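Long-range contact in soluble cytochrome b558 (Ectothiorhodospira shaposhnikovii, PDB 1CXY), which binds heme as a soluble bacterial member of the cytochrome b5 family and probably serves in electron transport: residues V32-Y38 / L78-G84. Numbering follows the deposited sequence.
Sequences VYDLTPY and LQRYLIG. With HEM (protoporphyrin IX containing Fe), chain B.
A classic beta bulge marks this antiparallel pairing: I83 and G84 both face V32, where strand 82-84 borders strand 32-34 at one edge of the cytochrome b5 sheet. I83 N (2.8 Å) and, weakly, G84 N (3.3 Å) donate to V32 O, while V32 N donates to G84 O (2.8 Å). I83 makes the bulge (phi/psi -127/-12°, psi near the helical range); G84 at 174/-171° is in a region that glycine, with no CB, reaches easily, and pairs with V32, CA atoms 5.1 Å apart. Branched V32 and I83 touch, CG1 to CG1 3.9 Å. The extra residue shifts the register, so Y33 faces L82 as a non-hydrogen-bonded pair (CA-CA 4.3 Å). The strand axes run at 129°, 4.5 Å apart at closest. Y81, between helix and strand, turns its O to D34 N (3.0 Å). Y33, m rotamer, offers a flat ring to L78, whose CD1 makes a CH-pi contact 3.5 Å from the ring centroid. At the strand end, D34 OD1 accepts from T36 N (3.2 Å) in an Asx turn, and the chain runs on to the heme, whose pocket includes L35, Y38 and L78. The broad Y81 ring (chi1 m) packs on P37 and Y38, taking Y38 CB over its face, 3.9 Å from the centroid, and P37 CG 3.7 Å from Y81 CE2. One water lies 2.9 Å from Y81 OH and donates weakly to P37 O at 3.1 Å.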
# COMPACT_ATOMS: atom_id res chain seq x y z
N VAL A 32 -1.05 -7.55 3.15
CA VAL A 32 -2.14 -6.70 2.69
C VAL A 32 -2.39 -5.56 3.67
O VAL A 32 -2.39 -5.73 4.89
CB VAL A 32 -3.42 -7.54 2.47
CG1 VAL A 32 -4.59 -6.63 2.07
CG2 VAL A 32 -3.19 -8.58 1.38
N TYR A 33 -2.54 -4.35 3.11
CA TYR A 33 -2.67 -3.15 3.92
C TYR A 33 -3.91 -2.35 3.50
O TYR A 33 -4.17 -2.18 2.31
CB TYR A 33 -1.45 -2.23 3.65
CG TYR A 33 -0.12 -2.87 3.96
CD1 TYR A 33 0.51 -3.66 3.00
CD2 TYR A 33 0.45 -2.75 5.22
CE1 TYR A 33 1.73 -4.29 3.28
CE2 TYR A 33 1.67 -3.38 5.50
CZ TYR A 33 2.27 -4.15 4.54
OH TYR A 33 3.46 -4.78 4.83
N ASP A 34 -4.62 -1.79 4.45
CA ASP A 34 -5.77 -0.93 4.16
C ASP A 34 -5.31 0.51 4.40
O ASP A 34 -5.15 0.98 5.52
CB ASP A 34 -6.95 -1.30 5.05
CG ASP A 34 -8.11 -0.33 4.84
OD1 ASP A 34 -7.98 0.67 4.11
OD2 ASP A 34 -9.17 -0.63 5.45
N LEU A 35 -4.91 1.13 3.28
CA LEU A 35 -4.26 2.44 3.33
C LEU A 35 -5.17 3.63 3.13
O LEU A 35 -4.72 4.79 3.07
CB LEU A 35 -3.14 2.39 2.27
CG LEU A 35 -1.95 1.50 2.67
CD1 LEU A 35 -1.14 1.04 1.46
CD2 LEU A 35 -1.05 2.24 3.65
N THR A 36 -6.48 3.38 3.13
CA THR A 36 -7.47 4.45 2.94
C THR A 36 -7.28 5.67 3.82
O THR A 36 -7.20 6.81 3.32
CB THR A 36 -8.90 3.90 3.08
OG1 THR A 36 -9.01 2.71 2.29
CG2 THR A 36 -9.91 4.92 2.58
N PRO A 37 -7.11 5.53 5.13
CA PRO A 37 -6.88 6.65 6.03
C PRO A 37 -5.55 7.33 5.75
O PRO A 37 -5.44 8.56 5.94
CB PRO A 37 -6.89 6.05 7.45
CG PRO A 37 -6.52 4.61 7.18
CD PRO A 37 -7.24 4.28 5.90
N TYR A 38 -4.57 6.61 5.24
CA TYR A 38 -3.25 7.22 5.02
C TYR A 38 -3.17 8.06 3.76
O TYR A 38 -2.40 9.02 3.72
CB TYR A 38 -2.18 6.12 5.02
CG TYR A 38 -0.79 6.72 4.88
CD1 TYR A 38 -0.14 6.72 3.65
CD2 TYR A 38 -0.23 7.40 5.95
CE1 TYR A 38 1.09 7.36 3.53
CE2 TYR A 38 1.00 8.03 5.83
CZ TYR A 38 1.64 8.01 4.60
OH TYR A 38 2.86 8.65 4.49
N LEU A 78 3.93 2.18 7.35
CA LEU A 78 3.21 1.21 6.50
C LEU A 78 2.67 0.06 7.35
O LEU A 78 1.52 -0.32 7.20
CB LEU A 78 4.12 0.65 5.40
CG LEU A 78 3.57 -0.55 4.61
CD1 LEU A 78 2.27 -0.20 3.87
CD2 LEU A 78 4.58 -1.10 3.61
N GLN A 79 3.51 -0.47 8.26
CA GLN A 79 3.07 -1.62 9.05
C GLN A 79 1.84 -1.38 9.89
O GLN A 79 1.02 -2.30 10.07
CB GLN A 79 4.21 -2.16 9.96
CG GLN A 79 3.85 -3.63 10.31
CD GLN A 79 4.82 -4.18 11.35
OE1 GLN A 79 4.60 -3.97 12.54
NE2 GLN A 79 5.86 -4.84 10.89
N ARG A 80 1.60 -0.17 10.36
CA ARG A 80 0.39 0.16 11.12
C ARG A 80 -0.86 -0.15 10.30
O ARG A 80 -1.86 -0.48 10.92
CB ARG A 80 0.42 1.64 11.51
CG ARG A 80 -0.81 2.19 12.21
N TYR A 81 -0.84 -0.06 8.97
CA TYR A 81 -2.06 -0.26 8.18
C TYR A 81 -2.22 -1.71 7.75
O TYR A 81 -3.11 -2.05 6.98
CB TYR A 81 -1.99 0.69 6.96
CG TYR A 81 -1.98 2.13 7.42
CD1 TYR A 81 -0.77 2.83 7.40
CD2 TYR A 81 -3.13 2.72 7.93
CE1 TYR A 81 -0.74 4.14 7.85
CE2 TYR A 81 -3.09 4.04 8.38
CZ TYR A 81 -1.88 4.72 8.35
OH TYR A 81 -1.81 6.01 8.81
N LEU A 82 -1.41 -2.63 8.30
CA LEU A 82 -1.50 -4.05 7.98
C LEU A 82 -2.87 -4.61 8.30
O LEU A 82 -3.42 -4.32 9.38
CB LEU A 82 -0.49 -4.83 8.85
CG LEU A 82 -0.47 -6.35 8.63
CD1 LEU A 82 0.09 -6.62 7.24
CD2 LEU A 82 0.42 -7.00 9.70
N ILE A 83 -3.49 -5.41 7.43
CA ILE A 83 -4.73 -6.09 7.80
C ILE A 83 -4.66 -7.60 7.56
O ILE A 83 -5.55 -8.32 8.03
CB ILE A 83 -5.99 -5.52 7.11
CG1 ILE A 83 -5.86 -5.60 5.59
CG2 ILE A 83 -6.24 -4.08 7.55
CD1 ILE A 83 -7.16 -5.34 4.82
N GLY A 84 -3.65 -8.10 6.86
CA GLY A 84 -3.56 -9.55 6.62
C GLY A 84 -2.42 -9.92 5.68
O GLY A 84 -1.55 -9.10 5.40
CHA HEM B . 7.64 9.67 0.22
CHB HEM B . 6.20 7.17 -3.66
CHC HEM B . 3.56 4.30 -0.80
CHD HEM B . 5.09 6.73 3.10
C1A HEM B . 7.39 9.31 -1.08
C2A HEM B . 7.80 10.05 -2.26
C3A HEM B . 7.42 9.33 -3.33
C4A HEM B . 6.74 8.14 -2.84
CMA HEM B . 7.61 9.65 -4.83
CAA HEM B . 8.59 11.38 -2.26
CBA HEM B . 10.05 11.29 -2.80
CGA HEM B . 11.00 10.68 -1.81
O1A HEM B . 10.67 10.68 -0.60
O2A HEM B . 12.11 10.22 -2.20
C1B HEM B . 5.39 6.14 -3.21
C2B HEM B . 4.80 5.12 -4.04
C3B HEM B . 4.09 4.30 -3.25
C4B HEM B . 4.19 4.83 -1.90
CMB HEM B . 5.05 5.01 -5.57
CAB HEM B . 3.29 3.05 -3.65
CBB HEM B . 3.27 1.93 -2.91
C1C HEM B . 3.73 4.72 0.50
C2C HEM B . 3.12 4.12 1.67
C3C HEM B . 3.55 4.78 2.75
C4C HEM B . 4.47 5.81 2.29
CMC HEM B . 2.15 2.92 1.57
CAC HEM B . 3.27 4.56 4.25
CBC HEM B . 2.09 4.26 4.76
C1D HEM B . 5.93 7.72 2.65
C2D HEM B . 6.71 8.58 3.50
C3D HEM B . 7.42 9.38 2.71
C4D HEM B . 7.11 9.05 1.34
CMD HEM B . 6.68 8.53 5.05
CAD HEM B . 8.47 10.46 3.10
CBD HEM B . 9.88 9.90 2.76
CGD HEM B . 10.24 8.61 3.45
O1D HEM B . 10.71 7.64 2.81
O2D HEM B . 10.09 8.54 4.70
NA HEM B . 6.71 8.17 -1.47
NB HEM B . 5.01 5.94 -1.89
NC HEM B . 4.53 5.76 0.92
ND HEM B . 6.21 8.01 1.32
FE HEM B . 5.65 6.93 -0.28
O HOH W 1 -3.34 8.34 8.19